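Local structure of SusD homolog (Bacteroides ovatus, 4F53) at residues 30-42 and 115-127. The protein probably binds glycans, perhaps mucin O-glycans, at the bacterial outer membrane as a SusD-family lipoprotein. Residues are numbered along the deposited sequence; the frame is centred on the assembly and turned at random. Where two conformers were deposited one is given.
Sequences SLALNLQDLMMPE and LAELYRIVVMLRV
Tyr119 presses its ring against the backbone of Gln36, and the fit is a CH-pi contact: Gln36 CA stands 3.8 Å from the centroid of the Tyr119 ring, 11° off its normal. The two helices, 25-37 and 110-131, belong to the helical, TPR-like core of a SusD homolog; their segments run in nearly the same direction, 24° apart, with axes 9.0 Å from each other at closest approach. On the opposite face of the ring lies Leu115 O, offset toward the rim, so the tyrosine is held between both backbones. Leu35 flanks it, with CB 3.7 Å from Tyr119 CD2, while its CD1 reaches Ala116 CB. From the other flank comes the selenomethionine Met39, whose SE lies 3.9 Å from Tyr119 CD1 in an oblique Met-aromatic contact. A bend at chi3 of Met39 (-76°) turns its CE toward the Tyr119 ring, while Met39 SE lies 3.7 Å from Val122 CG1. Farther along, Val123 CG2 packs against the Leu38 carbonyl and CB, in the type I turn from Asp37 to Met40.

The polar edge begins at Tyr119 OH, which accepts a weak bond from Gln36 NE2 (3.1 Å); the amide's stronger partners lie outside the segments: NE2 donates to Asp183 OD1 and OE1 accepts from Arg184 N. Were Tyr119 an alanine, the space between Gln36 CA and Leu115 O would probably be left unfilled, with Met39 losing its aromatic neighbour and Gln36 NE2 its hydroxyl acceptor. At the far end, the Arg126 guanidinium is salt-bridged through NH2 to Asp51, and its NH1 also donates to Met39 O over 3.1 Å, the oxygen in the guanidinium plane but the donor above the carbonyl plane. Met40 SE, also at the edge of the Arg126 guanidinium, lies 3.6 Å from its NH1.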
loop_
_atom_site.group_PDB
_atom_site.type_symbol
_atom_site.label_atom_id
_atom_site.label_comp_id
_atom_site.label_asym_id
_atom_site.label_seq_id
_atom_site.Cartn_x
_atom_site.Cartn_y
_atom_site.Cartn_z
ATOM N N SER A 30 -5.828 -23.251 -11.216
ATOM C CA SER A 30 -4.816 -22.454 -11.892
ATOM C C SER A 30 -5.262 -20.971 -12.019
ATOM O O SER A 30 -4.482 -20.077 -11.702
ATOM C CB SER A 30 -4.520 -23.064 -13.260
ATOM O OG SER A 30 -3.469 -22.371 -13.912
ATOM N N LEU A 31 -6.524 -20.730 -12.435
ATOM C CA LEU A 31 -7.110 -19.397 -12.616
ATOM C C LEU A 31 -7.253 -18.689 -11.282
ATOM O O LEU A 31 -6.868 -17.525 -11.191
ATOM C CB LEU A 31 -8.471 -19.474 -13.347
ATOM C CG LEU A 31 -8.453 -20.092 -14.767
ATOM C CD1 LEU A 31 -9.843 -20.416 -15.251
ATOM C CD2 LEU A 31 -7.741 -19.208 -15.765
ATOM N N ALA A 32 -7.773 -19.392 -10.245
ATOM C CA ALA A 32 -7.945 -18.876 -8.875
ATOM C C ALA A 32 -6.595 -18.405 -8.303
ATOM O O ALA A 32 -6.512 -17.339 -7.687
ATOM C CB ALA A 32 -8.557 -19.950 -7.975
ATOM N N LEU A 33 -5.534 -19.191 -8.554
ATOM C CA LEU A 33 -4.185 -18.897 -8.108
ATOM C C LEU A 33 -3.629 -17.623 -8.755
ATOM O O LEU A 33 -2.968 -16.863 -8.053
ATOM C CB LEU A 33 -3.243 -20.088 -8.385
ATOM C CG LEU A 33 -3.210 -21.210 -7.353
ATOM C CD1 LEU A 33 -2.293 -22.322 -7.823
ATOM C CD2 LEU A 33 -2.774 -20.695 -5.968
ATOM N N ASN A 34 -3.874 -17.393 -10.070
ATOM C CA ASN A 34 -3.376 -16.205 -10.760
ATOM C C ASN A 34 -4.137 -14.949 -10.225
ATOM O O ASN A 34 -3.532 -13.901 -10.017
ATOM C CB ASN A 34 -3.512 -16.380 -12.300
ATOM C CG ASN A 34 -2.892 -17.644 -12.921
ATOM O OD1 ASN A 34 -2.066 -18.363 -12.327
ATOM N ND2 ASN A 34 -3.272 -17.944 -14.165
ATOM N N LEU A 35 -5.453 -15.080 -9.998
ATOM C CA LEU A 35 -6.274 -13.977 -9.487
ATOM C C LEU A 35 -5.821 -13.605 -8.090
ATOM O O LEU A 35 -5.679 -12.413 -7.787
ATOM C CB LEU A 35 -7.774 -14.322 -9.504
ATOM C CG LEU A 35 -8.420 -14.665 -10.894
ATOM C CD1 LEU A 35 -9.905 -14.858 -10.745
ATOM C CD2 LEU A 35 -8.150 -13.580 -11.967
ATOM N N GLN A 36 -5.521 -14.623 -7.257
ATOM C CA GLN A 36 -5.048 -14.405 -5.879
ATOM C C GLN A 36 -3.714 -13.634 -5.864
ATOM O O GLN A 36 -3.514 -12.733 -5.049
ATOM C CB GLN A 36 -4.894 -15.748 -5.169
ATOM C CG GLN A 36 -4.563 -15.617 -3.711
ATOM C CD GLN A 36 -4.325 -16.938 -3.054
ATOM O OE1 GLN A 36 -3.305 -17.602 -3.272
ATOM N NE2 GLN A 36 -5.265 -17.342 -2.227
ATOM N N ASP A 37 -2.819 -13.987 -6.781
ATOM C CA ASP A 37 -1.496 -13.396 -6.866
ATOM C C ASP A 37 -1.523 -11.878 -7.116
ATOM O O ASP A 37 -0.690 -11.159 -6.566
ATOM C CB ASP A 37 -0.716 -14.100 -7.989
ATOM C CG ASP A 37 0.629 -13.460 -8.311
ATOM O OD1 ASP A 37 1.399 -13.192 -7.370
ATOM O OD2 ASP A 37 0.870 -13.163 -9.489
ATOM N N LEU A 38 -2.464 -11.400 -7.933
ATOM C CA LEU A 38 -2.529 -10.001 -8.374
ATOM C C LEU A 38 -2.910 -9.004 -7.271
ATOM O O LEU A 38 -2.789 -7.787 -7.502
ATOM C CB LEU A 38 -3.439 -9.846 -9.618
ATOM C CG LEU A 38 -2.829 -10.515 -10.872
ATOM C CD1 LEU A 38 -3.885 -10.778 -11.941
ATOM C CD2 LEU A 38 -1.600 -9.733 -11.405
HETATM N N MSE A 39 -3.273 -9.483 -6.059
HETATM C CA MSE A 39 -3.538 -8.556 -4.937
HETATM C C MSE A 39 -2.253 -7.821 -4.510
HETATM O O MSE A 39 -2.297 -6.686 -4.040
HETATM C CB MSE A 39 -4.117 -9.317 -3.725
HETATM C CG MSE A 39 -5.452 -10.011 -4.054
HETATM SE SE MSE A 39 -6.400 -10.497 -2.426
HETATM C CE MSE A 39 -5.391 -11.975 -1.947
HETATM N N MSE A 40 -1.112 -8.510 -4.647
HETATM C CA MSE A 40 0.240 -8.050 -4.284
HETATM C C MSE A 40 1.176 -8.826 -5.223
HETATM O O MSE A 40 1.727 -9.865 -4.836
HETATM C CB MSE A 40 0.482 -8.346 -2.789
HETATM C CG MSE A 40 1.638 -7.554 -2.204
HETATM SE SE MSE A 40 1.271 -5.628 -2.121
HETATM C CE MSE A 40 -0.234 -5.730 -0.878
ATOM N N PRO A 41 1.240 -8.405 -6.515
ATOM C CA PRO A 41 1.887 -9.245 -7.543
ATOM C C PRO A 41 3.339 -9.627 -7.305
ATOM O O PRO A 41 4.150 -8.835 -6.863
ATOM C CB PRO A 41 1.742 -8.440 -8.832
ATOM C CG PRO A 41 1.260 -7.078 -8.410
ATOM C CD PRO A 41 0.551 -7.241 -7.126
ATOM N N GLU A 42 3.628 -10.893 -7.601
ATOM C CA GLU A 42 4.930 -11.521 -7.477
ATOM C C GLU A 42 5.829 -11.246 -8.695
ATOM O O GLU A 42 7.041 -11.076 -8.497
ATOM C CB GLU A 42 4.758 -13.025 -7.290
ATOM C CG GLU A 42 6.072 -13.740 -7.065
ATOM C CD GLU A 42 6.002 -15.244 -6.932
ATOM O OE1 GLU A 42 5.009 -15.751 -6.367
ATOM O OE2 GLU A 42 6.964 -15.913 -7.365
ATOM N N LEU A 115 -14.617 -16.122 -3.978
ATOM C CA LEU A 115 -13.196 -15.834 -3.811
ATOM C C LEU A 115 -12.658 -15.046 -5.021
ATOM O O LEU A 115 -11.928 -14.085 -4.834
ATOM C CB LEU A 115 -12.415 -17.127 -3.626
ATOM C CG LEU A 115 -12.522 -17.778 -2.264
ATOM C CD1 LEU A 115 -11.969 -19.168 -2.330
ATOM C CD2 LEU A 115 -11.804 -16.962 -1.199
ATOM N N ALA A 116 -13.066 -15.420 -6.253
ATOM C CA ALA A 116 -12.685 -14.714 -7.482
ATOM C C ALA A 116 -13.127 -13.241 -7.402
ATOM O O ALA A 116 -12.334 -12.352 -7.712
ATOM C CB ALA A 116 -13.305 -15.397 -8.700
ATOM N N GLU A 117 -14.364 -12.991 -6.920
ATOM C CA GLU A 117 -14.906 -11.645 -6.718
ATOM C C GLU A 117 -14.159 -10.892 -5.615
ATOM O O GLU A 117 -13.956 -9.689 -5.751
ATOM C CB GLU A 117 -16.407 -11.686 -6.382
ATOM C CG GLU A 117 -17.143 -10.413 -6.772
ATOM C CD GLU A 117 -17.153 -10.123 -8.263
ATOM O OE1 GLU A 117 -17.082 -11.085 -9.064
ATOM O OE2 GLU A 117 -17.221 -8.928 -8.631
ATOM N N LEU A 118 -13.768 -11.587 -4.524
ATOM C CA LEU A 118 -12.999 -10.988 -3.429
ATOM C C LEU A 118 -11.644 -10.478 -3.960
ATOM O O LEU A 118 -11.256 -9.362 -3.633
ATOM C CB LEU A 118 -12.801 -11.986 -2.271
ATOM C CG LEU A 118 -11.981 -11.492 -1.047
ATOM C CD1 LEU A 118 -12.656 -10.324 -0.351
ATOM C CD2 LEU A 118 -11.759 -12.614 -0.054
ATOM N N TYR A 119 -10.952 -11.279 -4.813
ATOM C CA TYR A 119 -9.665 -10.914 -5.412
ATOM C C TYR A 119 -9.846 -9.722 -6.323
ATOM O O TYR A 119 -9.055 -8.791 -6.241
ATOM C CB TYR A 119 -9.040 -12.106 -6.178
ATOM C CG TYR A 119 -8.831 -13.354 -5.339
ATOM C CD1 TYR A 119 -8.601 -13.269 -3.961
ATOM C CD2 TYR A 119 -8.834 -14.618 -5.924
ATOM C CE1 TYR A 119 -8.384 -14.412 -3.193
ATOM C CE2 TYR A 119 -8.641 -15.770 -5.158
ATOM C CZ TYR A 119 -8.396 -15.659 -3.801
ATOM O OH TYR A 119 -8.213 -16.796 -3.060
ATOM N N ARG A 120 -10.929 -9.713 -7.129
ATOM C CA ARG A 120 -11.309 -8.598 -8.006
ATOM C C ARG A 120 -11.467 -7.293 -7.218
ATOM O O ARG A 120 -10.928 -6.276 -7.631
ATOM C CB ARG A 120 -12.620 -8.916 -8.731
ATOM C CG ARG A 120 -12.899 -7.957 -9.850
ATOM C CD ARG A 120 -14.324 -8.128 -10.293
ATOM N NE ARG A 120 -14.643 -7.177 -11.350
ATOM C CZ ARG A 120 -15.869 -6.787 -11.653
ATOM N NH1 ARG A 120 -16.908 -7.257 -10.975
ATOM N NH2 ARG A 120 -16.069 -5.916 -12.629
ATOM N N ILE A 121 -12.193 -7.334 -6.073
ATOM C CA ILE A 121 -12.380 -6.173 -5.207
ATOM C C ILE A 121 -11.010 -5.634 -4.719
ATOM O O ILE A 121 -10.738 -4.462 -4.935
ATOM C CB ILE A 121 -13.353 -6.485 -4.039
ATOM C CG1 ILE A 121 -14.768 -6.714 -4.604
ATOM C CG2 ILE A 121 -13.342 -5.332 -3.011
ATOM C CD1 ILE A 121 -15.799 -7.304 -3.653
ATOM N N VAL A 122 -10.137 -6.491 -4.151
ATOM C CA VAL A 122 -8.812 -6.094 -3.629
ATOM C C VAL A 122 -7.924 -5.509 -4.756
ATOM O O VAL A 122 -7.283 -4.476 -4.546
ATOM C CB VAL A 122 -8.081 -7.275 -2.896
ATOM C CG1 VAL A 122 -6.714 -6.851 -2.353
ATOM C CG2 VAL A 122 -8.939 -7.862 -1.778
ATOM N N VAL A 123 -7.897 -6.160 -5.944
ATOM C CA VAL A 123 -7.062 -5.743 -7.076
ATOM C C VAL A 123 -7.562 -4.412 -7.629
ATOM O O VAL A 123 -6.784 -3.477 -7.788
ATOM C CB VAL A 123 -6.982 -6.831 -8.182
ATOM C CG1 VAL A 123 -6.260 -6.310 -9.425
ATOM C CG2 VAL A 123 -6.291 -8.075 -7.651
HETATM N N MSE A 124 -8.857 -4.321 -7.889
HETATM C CA MSE A 124 -9.440 -3.115 -8.463
HETATM C C MSE A 124 -9.549 -1.996 -7.414
HETATM O O MSE A 124 -9.609 -0.830 -7.796
HETATM C CB MSE A 124 -10.763 -3.425 -9.183
HETATM C CG MSE A 124 -10.541 -4.359 -10.376
HETATM SE SE MSE A 124 -9.281 -3.607 -11.692
HETATM C CE MSE A 124 -8.430 -5.267 -12.412
ATOM N N LEU A 125 -9.477 -2.338 -6.118
ATOM C CA LEU A 125 -9.379 -1.345 -5.029
ATOM C C LEU A 125 -8.054 -0.583 -5.187
ATOM O O LEU A 125 -8.067 0.622 -5.074
ATOM C CB LEU A 125 -9.479 -1.985 -3.625
ATOM C CG LEU A 125 -9.456 -1.038 -2.398
ATOM C CD1 LEU A 125 -10.665 -0.070 -2.406
ATOM C CD2 LEU A 125 -9.445 -1.838 -1.102
ATOM N N ARG A 126 -6.933 -1.276 -5.494
ATOM C CA ARG A 126 -5.623 -0.634 -5.752
ATOM C C ARG A 126 -5.729 0.339 -6.928
ATOM O O ARG A 126 -5.214 1.449 -6.855
ATOM C CB ARG A 126 -4.511 -1.648 -6.104
ATOM C CG ARG A 126 -4.268 -2.778 -5.141
ATOM C CD ARG A 126 -3.218 -3.709 -5.723
ATOM N NE ARG A 126 -2.025 -2.948 -6.102
ATOM C CZ ARG A 126 -0.795 -3.178 -5.670
ATOM N NH1 ARG A 126 -0.548 -4.209 -4.872
ATOM N NH2 ARG A 126 0.202 -2.398 -6.053
ATOM N N VAL A 127 -6.385 -0.110 -8.018
ATOM C CA VAL A 127 -6.559 0.640 -9.267
ATOM C C VAL A 127 -7.440 1.893 -9.045
ATOM O O VAL A 127 -7.015 2.980 -9.447
ATOM C CB VAL A 127 -7.071 -0.246 -10.439
ATOM C CG1 VAL A 127 -7.102 0.551 -11.746
ATOM C CG2 VAL A 127 -6.207 -1.511 -10.591
#